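Carbonic anhydrase (Neosartorya fumigata, PDB 7COI) probably catalyses the reversible, zinc-dependent hydration of carbon dioxide to hydrogencarbonate and a proton, as a beta-class carbonic anhydrase. Local coordinates at residues A[136-141]-A[159-164]; A[146-151]-A[197-202]. One frame throughout, in Å; residues are numbered along the deposited sequence.

Contact 1. Residues A[136-141]-A[159-164]; sequences DVFTHR and EFAVRH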
ATOM      1  N   ASP A 136       1.465 -10.657  26.875  1.00 17.16           N
ATOM      2  CA  ASP A 136      -0.000 -10.596  27.044  1.00 18.13           C
ATOM      3  C   ASP A 136      -0.690 -10.009  25.812  1.00 17.34           C
ATOM      4  O   ASP A 136      -1.851 -10.425  25.522  1.00 16.38           O
ATOM      5  CB  ASP A 136      -0.361  -9.857  28.322  1.00 19.82           C
ATOM      6  CG  ASP A 136       0.010 -10.594  29.600  1.00 20.15           C
ATOM      7  OD1 ASP A 136       0.291 -11.818  29.526  1.00 21.58           O
ATOM      8  OD2 ASP A 136       0.060  -9.930  30.651  1.00 21.37           O
ATOM      9  N   VAL A 137      -0.081  -9.028  25.138  1.00 16.80           N
ATOM     10  CA  VAL A 137      -0.799  -8.234  24.105  1.00 16.10           C
ATOM     11  C   VAL A 137       0.039  -8.140  22.817  1.00 14.88           C
ATOM     12  O   VAL A 137       1.038  -7.385  22.782  1.00 16.34           O
ATOM     13  CB  VAL A 137      -1.174  -6.834  24.611  1.00 15.64           C
ATOM     14  CG1 VAL A 137      -2.098  -6.132  23.625  1.00 15.71           C
ATOM     15  CG2 VAL A 137      -1.826  -6.881  25.996  1.00 18.28           C
ATOM     16  N   PHE A 138      -0.437  -8.794  21.776  1.00 12.81           N
ATOM     17  CA  PHE A 138       0.106  -8.653  20.400  1.00 13.50           C
ATOM     18  C   PHE A 138      -0.382  -7.314  19.866  1.00 13.50           C
ATOM     19  O   PHE A 138      -1.585  -7.021  19.995  1.00 15.01           O
ATOM     20  CB  PHE A 138      -0.307  -9.856  19.555  1.00 13.91           C
ATOM     21  CG  PHE A 138       0.468  -9.998  18.281  1.00 13.10           C
ATOM     22  CD1 PHE A 138       1.754 -10.514  18.303  1.00 15.30           C
ATOM     23  CD2 PHE A 138      -0.099  -9.710  17.057  1.00 15.53           C
ATOM     24  CE1 PHE A 138       2.468 -10.700  17.134  1.00 14.61           C
ATOM     25  CE2 PHE A 138       0.604  -9.911  15.880  1.00 14.93           C
ATOM     26  CZ  PHE A 138       1.895 -10.394  15.921  1.00 16.10           C
ATOM     27  N   THR A 139       0.514  -6.462  19.374  1.00 13.26           N
ATOM     28  CA  THR A 139       0.198  -5.021  19.223  1.00 13.64           C
ATOM     29  C   THR A 139       0.483  -4.463  17.823  1.00 13.50           C
ATOM     30  O   THR A 139       1.584  -4.653  17.299  1.00 12.85           O
ATOM     31  CB  THR A 139       0.956  -4.195  20.256  1.00 14.29           C
ATOM     32  OG1 THR A 139       0.619  -4.663  21.570  1.00 13.72           O
ATOM     33  CG2 THR A 139       0.637  -2.728  20.139  1.00 12.90           C
ATOM     34  N   HIS A 140      -0.490  -3.742  17.280  1.00 13.53           N
ATOM     35  CA  HIS A 140      -0.341  -2.842  16.119  1.00 13.44           C
ATOM     36  C   HIS A 140      -0.759  -1.438  16.528  1.00 12.13           C
ATOM     37  O   HIS A 140      -1.893  -1.234  17.014  1.00 15.22           O
ATOM     38  CB  HIS A 140      -1.180  -3.351  14.948  1.00 12.98           C
ATOM     39  CG  HIS A 140      -0.939  -2.651  13.652  1.00 12.88           C
ATOM     40  ND1 HIS A 140       0.336  -2.505  13.105  1.00 12.18           N
ATOM     41  CD2 HIS A 140      -1.808  -2.088  12.773  1.00 13.74           C
ATOM     42  CE1 HIS A 140       0.228  -1.890  11.938  1.00 11.62           C
ATOM     43  NE2 HIS A 140      -1.068  -1.603  11.718  1.00 12.84           N
ATOM     44  N   ARG A 141       0.094  -0.468  16.273  1.00 12.33           N
ATOM     45  CA  ARG A 141      -0.196   0.962  16.546  1.00 12.42           C
ATOM     46  C   ARG A 141       0.181   1.770  15.313  1.00 11.52           C
ATOM     47  O   ARG A 141       1.286   1.551  14.757  1.00 13.17           O
ATOM     48  CB  ARG A 141       0.549   1.438  17.798  1.00 12.19           C
ATOM     49  CG  ARG A 141      -0.077   0.890  19.071  1.00 13.45           C
ATOM     50  CD  ARG A 141       0.786   1.087  20.264  1.00 13.11           C
ATOM     51  NE  ARG A 141       0.879   2.478  20.673  1.00 13.26           N
ATOM     52  CZ  ARG A 141       1.668   2.918  21.653  1.00 13.05           C
ATOM     53  NH1 ARG A 141       2.475   2.090  22.293  1.00 13.58           N
ATOM     54  NH2 ARG A 141       1.654   4.188  21.967  1.00 12.90           N
ATOM     55  N   GLU A 159      -3.719 -11.230  10.283  1.00 15.73           N
ATOM     56  CA  GLU A 159      -3.517 -12.619   9.809  1.00 18.35           C
ATOM     57  C   GLU A 159      -2.676 -13.378  10.837  1.00 19.55           C
ATOM     58  O   GLU A 159      -3.070 -14.518  11.228  1.00 19.74           O
ATOM     59  CB  GLU A 159      -2.886 -12.610   8.429  1.00 18.85           C
ATOM     60  CG  GLU A 159      -2.521 -13.983   7.889  1.00 20.86           C
ATOM     61  CD  GLU A 159      -3.682 -14.911   7.523  1.00 21.33           C
ATOM     62  OE1 GLU A 159      -4.799 -14.437   7.319  1.00 21.79           O
ATOM     63  OE2 GLU A 159      -3.431 -16.096   7.432  1.00 23.38           O
ATOM     64  N   PHE A 160      -1.558 -12.790  11.274  1.00 19.40           N
ATOM     65  CA  PHE A 160      -0.625 -13.477  12.199  1.00 18.97           C
ATOM     66  C   PHE A 160      -1.323 -13.710  13.548  1.00 18.65           C
ATOM     67  O   PHE A 160      -1.300 -14.849  14.054  1.00 20.07           O
ATOM     68  CB  PHE A 160       0.665 -12.693  12.353  1.00 20.37           C
ATOM     69  CG  PHE A 160       1.768 -13.505  12.971  1.00 22.09           C
ATOM     70  CD1 PHE A 160       1.863 -13.648  14.342  1.00 22.56           C
ATOM     71  CD2 PHE A 160       2.743 -14.070  12.171  1.00 25.54           C
ATOM     72  CE1 PHE A 160       2.874 -14.405  14.907  1.00 24.16           C
ATOM     73  CE2 PHE A 160       3.766 -14.828  12.737  1.00 29.93           C
ATOM     74  CZ  PHE A 160       3.833 -14.980  14.100  1.00 25.73           C
ATOM     75  N   ALA A 161      -1.970 -12.683  14.103  1.00 18.26           N
ATOM     76  CA  ALA A 161      -2.601 -12.776  15.431  1.00 17.58           C
ATOM     77  C   ALA A 161      -3.737 -13.820  15.383  1.00 18.13           C
ATOM     78  O   ALA A 161      -3.873 -14.620  16.331  1.00 17.87           O
ATOM     79  CB  ALA A 161      -3.122 -11.450  15.866  1.00 17.78           C
ATOM     80  N   VAL A 162      -4.588 -13.736  14.374  1.00 18.29           N
ATOM     81  CA  VAL A 162      -5.854 -14.513  14.350  1.00 19.47           C
ATOM     82  C   VAL A 162      -5.564 -15.954  13.927  1.00 21.09           C
ATOM     83  O   VAL A 162      -6.029 -16.884  14.625  1.00 21.77           O
ATOM     84  CB  VAL A 162      -6.933 -13.845  13.497  1.00 20.70           C
ATOM     85  CG1 VAL A 162      -8.171 -14.722  13.422  1.00 21.84           C
ATOM     86  CG2 VAL A 162      -7.306 -12.498  14.058  1.00 20.65           C
ATOM     87  N   ARG A 163      -4.801 -16.172  12.861  1.00 19.14           N
ATOM     88  CA  ARG A 163      -4.607 -17.537  12.328  1.00 22.39           C
ATOM     89  C   ARG A 163      -3.492 -18.241  13.098  1.00 24.99           C
ATOM     90  O   ARG A 163      -3.668 -19.432  13.433  1.00 23.43           O
ATOM     91  CB  ARG A 163      -4.310 -17.539  10.832  1.00 22.07           C
ATOM     92  CG  ARG A 163      -4.109 -18.934  10.236  1.00 25.30           C
ATOM     93  CD  ARG A 163      -4.000 -18.938   8.723  1.00 27.30           C
ATOM     94  NE  ARG A 163      -5.162 -18.330   8.079  1.00 30.43           N
ATOM     95  CZ  ARG A 163      -6.357 -18.944   7.925  1.00 37.76           C
ATOM     96  NH1 ARG A 163      -6.557 -20.166   8.403  1.00 43.29           N
ATOM     97  NH2 ARG A 163      -7.367 -18.336   7.327  1.00 36.42           N
ATOM     98  N   HIS A 164      -2.364 -17.571  13.345  1.00 20.46           N
ATOM     99  CA  HIS A 164      -1.136 -18.225  13.840  1.00 21.98           C
ATOM    100  C   HIS A 164      -1.109 -18.208  15.379  1.00 23.50           C
ATOM    101  O   HIS A 164      -0.920 -19.265  15.954  1.00 22.91           O
ATOM    102  CB  HIS A 164       0.078 -17.647  13.144  1.00 23.05           C
ATOM    103  CG  HIS A 164       0.043 -17.929  11.686  1.00 25.81           C
ATOM    104  ND1 HIS A 164       0.188 -19.207  11.196  1.00 30.79           N
ATOM    105  CD2 HIS A 164      -0.181 -17.136  10.616  1.00 27.37           C
ATOM    106  CE1 HIS A 164       0.103 -19.176   9.871  1.00 34.80           C
ATOM    107  NE2 HIS A 164      -0.124 -17.907   9.493  1.00 30.64           N
TER
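Phe138 meets Phe160 and Ala161 where the strand at the edge of this chain's sheet, in the beta-carbonic anhydrase alpha/beta fold, packs against helix 152-164. The helix follows this strand in the chain. The second subunit makes backbone hydrogen bonds to the strand at Thr139. The contact is small, 121 Å² summed over both sides, and wholly apolar. No hydrogen bond crosses it.

The first element is an aromatic pair. The two phenyl planes are nearly parallel, at 13°, but they are slid apart. Their centroids lie 5.6 Å from each other, so there is little ring overlap. The closest atoms are Phe138 CZ and Phe160 CD1, 3.6 Å apart, and they meet obliquely. In both residues CG is anti to the backbone N (chi1 -165°), which turns each ring toward the other segment. Leu165 lies against both. An acetate ion, probably from the crystallisation liquor, also sits beside Phe138.

The remaining apolar touch is a methyl against the ring. Phe138 and Ala161 have the nearest CA atoms of the two segments, 7.0 Å apart. Both residues also pack on Leu115 of strand 114-119. Ala161 CB approaches the Phe138 ring obliquely, 3.7 Å from CD2 and 4.0 Å from CE2.

Contact 2. Residues A[146-151]-A[197-202]; sequences VIHPAD and LIPLRQ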
ATOM      1  N   VAL A 146      -6.353   3.541  12.402  1.00 15.51           N
ATOM      2  CA  VAL A 146      -7.178   3.458  11.165  1.00 16.45           C
ATOM      3  C   VAL A 146      -6.984   2.081  10.543  1.00 18.17           C
ATOM      4  O   VAL A 146      -5.842   1.618  10.414  1.00 14.61           O
ATOM      5  CB  VAL A 146      -6.830   4.580  10.170  1.00 17.21           C
ATOM      6  CG1 VAL A 146      -7.553   4.421   8.839  1.00 17.82           C
ATOM      7  CG2 VAL A 146      -7.142   5.927  10.767  1.00 17.22           C
ATOM      8  N   ILE A 147      -8.088   1.432  10.187  1.00 15.79           N
ATOM      9  CA  ILE A 147      -8.065   0.165   9.415  1.00 18.12           C
ATOM     10  C   ILE A 147      -8.440   0.468   7.979  1.00 19.65           C
ATOM     11  O   ILE A 147      -9.646   0.583   7.678  1.00 22.31           O
ATOM     12  CB  ILE A 147      -8.971  -0.919  10.029  1.00 22.58           C
ATOM     13  CG1 ILE A 147      -8.734  -1.055  11.535  1.00 26.03           C
ATOM     14  CG2 ILE A 147      -8.798  -2.231   9.290  1.00 22.74           C
ATOM     15  CD1 ILE A 147      -8.811  -2.453  12.060  1.00 32.53           C
ATOM     16  N   HIS A 148      -7.442   0.591   7.104  1.00 18.01           N
ATOM     17  CA  HIS A 148      -7.654   0.592   5.643  1.00 17.72           C
ATOM     18  C   HIS A 148      -7.852  -0.860   5.266  1.00 19.25           C
ATOM     19  O   HIS A 148      -6.990  -1.670   5.574  1.00 18.11           O
ATOM     20  CB  HIS A 148      -6.447   1.160   4.895  1.00 18.02           C
ATOM     21  CG  HIS A 148      -6.221   2.612   5.125  1.00 16.57           C
ATOM     22  ND1 HIS A 148      -6.645   3.560   4.232  1.00 16.49           N
ATOM     23  CD2 HIS A 148      -5.547   3.266   6.101  1.00 17.28           C
ATOM     24  CE1 HIS A 148      -6.262   4.748   4.681  1.00 15.48           C
ATOM     25  NE2 HIS A 148      -5.597   4.596   5.802  1.00 15.13           N
ATOM     26  N   PRO A 149      -8.963  -1.222   4.597  1.00 20.59           N
ATOM     27  CA  PRO A 149      -9.235  -2.623   4.285  1.00 20.97           C
ATOM     28  C   PRO A 149      -8.075  -3.366   3.616  1.00 20.87           C
ATOM     29  O   PRO A 149      -7.827  -4.482   3.999  1.00 20.98           O
ATOM     30  CB  PRO A 149     -10.422  -2.524   3.310  1.00 23.24           C
ATOM     31  CG  PRO A 149     -11.141  -1.263   3.730  1.00 24.11           C
ATOM     32  CD  PRO A 149     -10.033  -0.311   4.136  1.00 23.11           C
ATOM     33  N   ALA A 150      -7.394  -2.743   2.669  1.00 18.31           N
ATOM     34  CA  ALA A 150      -6.329  -3.411   1.890  1.00 20.44           C
ATOM     35  C   ALA A 150      -4.921  -3.012   2.357  1.00 19.50           C
ATOM     36  O   ALA A 150      -3.961  -3.343   1.642  1.00 22.48           O
ATOM     37  CB  ALA A 150      -6.530  -3.097   0.434  1.00 22.26           C
ATOM     38  N   ASP A 151      -4.793  -2.419   3.542  1.00 16.66           N
ATOM     39  CA  ASP A 151      -3.470  -2.090   4.141  1.00 16.34           C
ATOM     40  C   ASP A 151      -2.753  -3.385   4.507  1.00 15.38           C
ATOM     41  O   ASP A 151      -3.263  -4.161   5.350  1.00 15.21           O
ATOM     42  CB  ASP A 151      -3.652  -1.173   5.342  1.00 17.27           C
ATOM     43  CG  ASP A 151      -2.401  -0.974   6.174  1.00 18.27           C
ATOM     44  OD1 ASP A 151      -1.301  -0.974   5.589  1.00 18.38           O
ATOM     45  OD2 ASP A 151      -2.555  -0.874   7.381  1.00 18.44           O
ATOM     46  N   LEU A 197      -5.312   9.511   6.024  1.00 15.67           N
ATOM     47  CA  LEU A 197      -6.472  10.012   6.807  1.00 18.09           C
ATOM     48  C   LEU A 197      -7.771   9.942   6.017  1.00 18.31           C
ATOM     49  O   LEU A 197      -8.813  10.264   6.605  1.00 16.84           O
ATOM     50  CB  LEU A 197      -6.180  11.450   7.265  1.00 20.66           C
ATOM     51  CG  LEU A 197      -5.041  11.540   8.284  1.00 21.76           C
ATOM     52  CD1 LEU A 197      -4.707  12.995   8.555  1.00 24.68           C
ATOM     53  CD2 LEU A 197      -5.349  10.789   9.562  1.00 23.65           C
ATOM     54  N   ILE A 198      -7.761   9.493   4.770  1.00 18.05           N
ATOM     55  CA  ILE A 198      -8.993   9.516   3.931  1.00 18.95           C
ATOM     56  C   ILE A 198     -10.154   8.828   4.663  1.00 18.86           C
ATOM     57  O   ILE A 198     -11.280   9.353   4.597  1.00 20.66           O
ATOM     58  CB  ILE A 198      -8.741   8.916   2.539  1.00 20.82           C
ATOM     59  CG1 ILE A 198      -7.977   9.882   1.651  1.00 21.96           C
ATOM     60  CG2 ILE A 198     -10.064   8.516   1.899  1.00 21.99           C
ATOM     61  CD1 ILE A 198      -7.417   9.220   0.384  1.00 24.32           C
ATOM     62  N   PRO A 199     -10.002   7.638   5.294  1.00 18.78           N
ATOM     63  CA  PRO A 199     -11.137   6.984   5.952  1.00 20.60           C
ATOM     64  C   PRO A 199     -11.842   7.842   7.007  1.00 20.07           C
ATOM     65  O   PRO A 199     -13.064   7.744   7.138  1.00 19.58           O
ATOM     66  CB  PRO A 199     -10.516   5.735   6.589  1.00 22.40           C
ATOM     67  CG  PRO A 199      -9.354   5.401   5.657  1.00 21.71           C
ATOM     68  CD  PRO A 199      -8.802   6.769   5.310  1.00 21.82           C
ATOM     69  N   LEU A 200     -11.066   8.662   7.716  1.00 17.24           N
ATOM     70  CA  LEU A 200     -11.596   9.604   8.716  1.00 17.57           C
ATOM     71  C   LEU A 200     -12.369  10.712   7.996  1.00 19.51           C
ATOM     72  O   LEU A 200     -13.447  11.059   8.487  1.00 18.04           O
ATOM     73  CB  LEU A 200     -10.453  10.140   9.557  1.00 17.49           C
ATOM     74  CG  LEU A 200      -9.881   9.160  10.572  1.00 17.78           C
ATOM     75  CD1 LEU A 200      -8.559   9.662  11.105  1.00 17.38           C
ATOM     76  CD2 LEU A 200     -10.854   8.982  11.720  1.00 19.08           C
ATOM     77  N   ARG A 201     -11.869  11.225   6.868  1.00 17.29           N
ATOM     78  CA  ARG A 201     -12.617  12.256   6.085  1.00 16.24           C
ATOM     79  C   ARG A 201     -13.870  11.648   5.460  1.00 18.45           C
ATOM     80  O   ARG A 201     -14.873  12.370   5.338  1.00 20.93           O
ATOM     81  CB  ARG A 201     -11.724  12.941   5.067  1.00 18.08           C
ATOM     82  CG  ARG A 201     -10.632  13.785   5.672  1.00 18.32           C
ATOM     83  CD  ARG A 201      -9.861  14.476   4.586  1.00 20.42           C
ATOM     84  NE  ARG A 201      -8.781  15.188   5.218  1.00 23.78           N
ATOM     85  CZ  ARG A 201      -8.884  16.407   5.701  1.00 27.11           C
ATOM     86  NH1 ARG A 201     -10.018  17.078   5.539  1.00 27.41           N
ATOM     87  NH2 ARG A 201      -7.840  16.958   6.296  1.00 26.09           N
ATOM     88  N   GLN A 202     -13.871  10.351   5.133  1.00 18.83           N
ATOM     89  CA  GLN A 202     -15.087   9.703   4.597  1.00 20.87           C
ATOM     90  C   GLN A 202     -16.167   9.703   5.703  1.00 21.39           C
ATOM     91  O   GLN A 202     -17.363   9.990   5.397  1.00 20.52           O
ATOM     92  CB  GLN A 202     -14.780   8.287   4.124  1.00 20.73           C
ATOM     93  CG  GLN A 202     -13.839   8.266   2.912  1.00 22.22           C
ATOM     94  CD  GLN A 202     -13.497   6.853   2.526  1.00 23.43           C
ATOM     95  OE1 GLN A 202     -13.225   6.006   3.373  1.00 27.66           O
ATOM     96  NE2 GLN A 202     -13.540   6.585   1.238  1.00 24.13           N
TER
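Pro199 of helix 193-206 reaches both Val146 and His148 in the loop that leads from strand 137-142 to helix 152-164. The contact is buried and totals 194 Å² over both sides. No hydrogen bond joins the two segments.

The first interaction is proline over imidazole. Pro199 CG sits over one face of the His148 ring, 3.6 Å from ND1. Pro199 CD is 3.3 Å from His148 CE1, a close fit. The two side chains cross at about a right angle. The imidazole CG lies anti to the carbonyl carbon (chi1 -67°), which brings the ring end nearer to the helix than the CB direction alone would. His148 also packs on Ala150 of the third subunit.

The second is aliphatic packing. The two methyls of Val146 go to different partners. CG1 lies 3.8 Å from Pro199 CG, and CG2 lies 4.0 Å from Leu200 CD1. Val146 and Leu200 both also touch Asn227 of helix 216-236.

Some polar bonds hold the loop and the helix in shape. Asp151 N bonds to His148 O at 3.1 Å and closes a type I turn. Asp151 is the N-cap of the next helix, where its OD1 accepts from Ser153 N. Helix 193-206 is kinked at Pro199 and Leu200; Pro199 has no N-H to give.

His148 NE2 is hydrogen-bonded to Trp196 O. That bond implies a proton on NE2 and fixes the turn of the ring, while Pro199 packs on its face. The loop is thus held to the helix by apolar contact and by one directed bond from the same imidazole.

How the contacts relate
Both contacts concern the chain around helix 152-164. Contact 1 sets its C-terminal part against strand 137-142, and contact 2 ties the loop before it to helix 193-206. Their centres are 20 Å apart. The nearest atoms come within about 5 Å without touching. Contact 1 lies away from the zinc site. Contact 2 is closer: the Leu200 side chain is about 8 Å from the zinc ion and about 6 Å from the side chain of its ligand Cys178. The side chain of Val146 is about 8 Å from that of Cys119, another ligand. His175 completes the protein ligands seen here. Neither contact supplies a metal ligand.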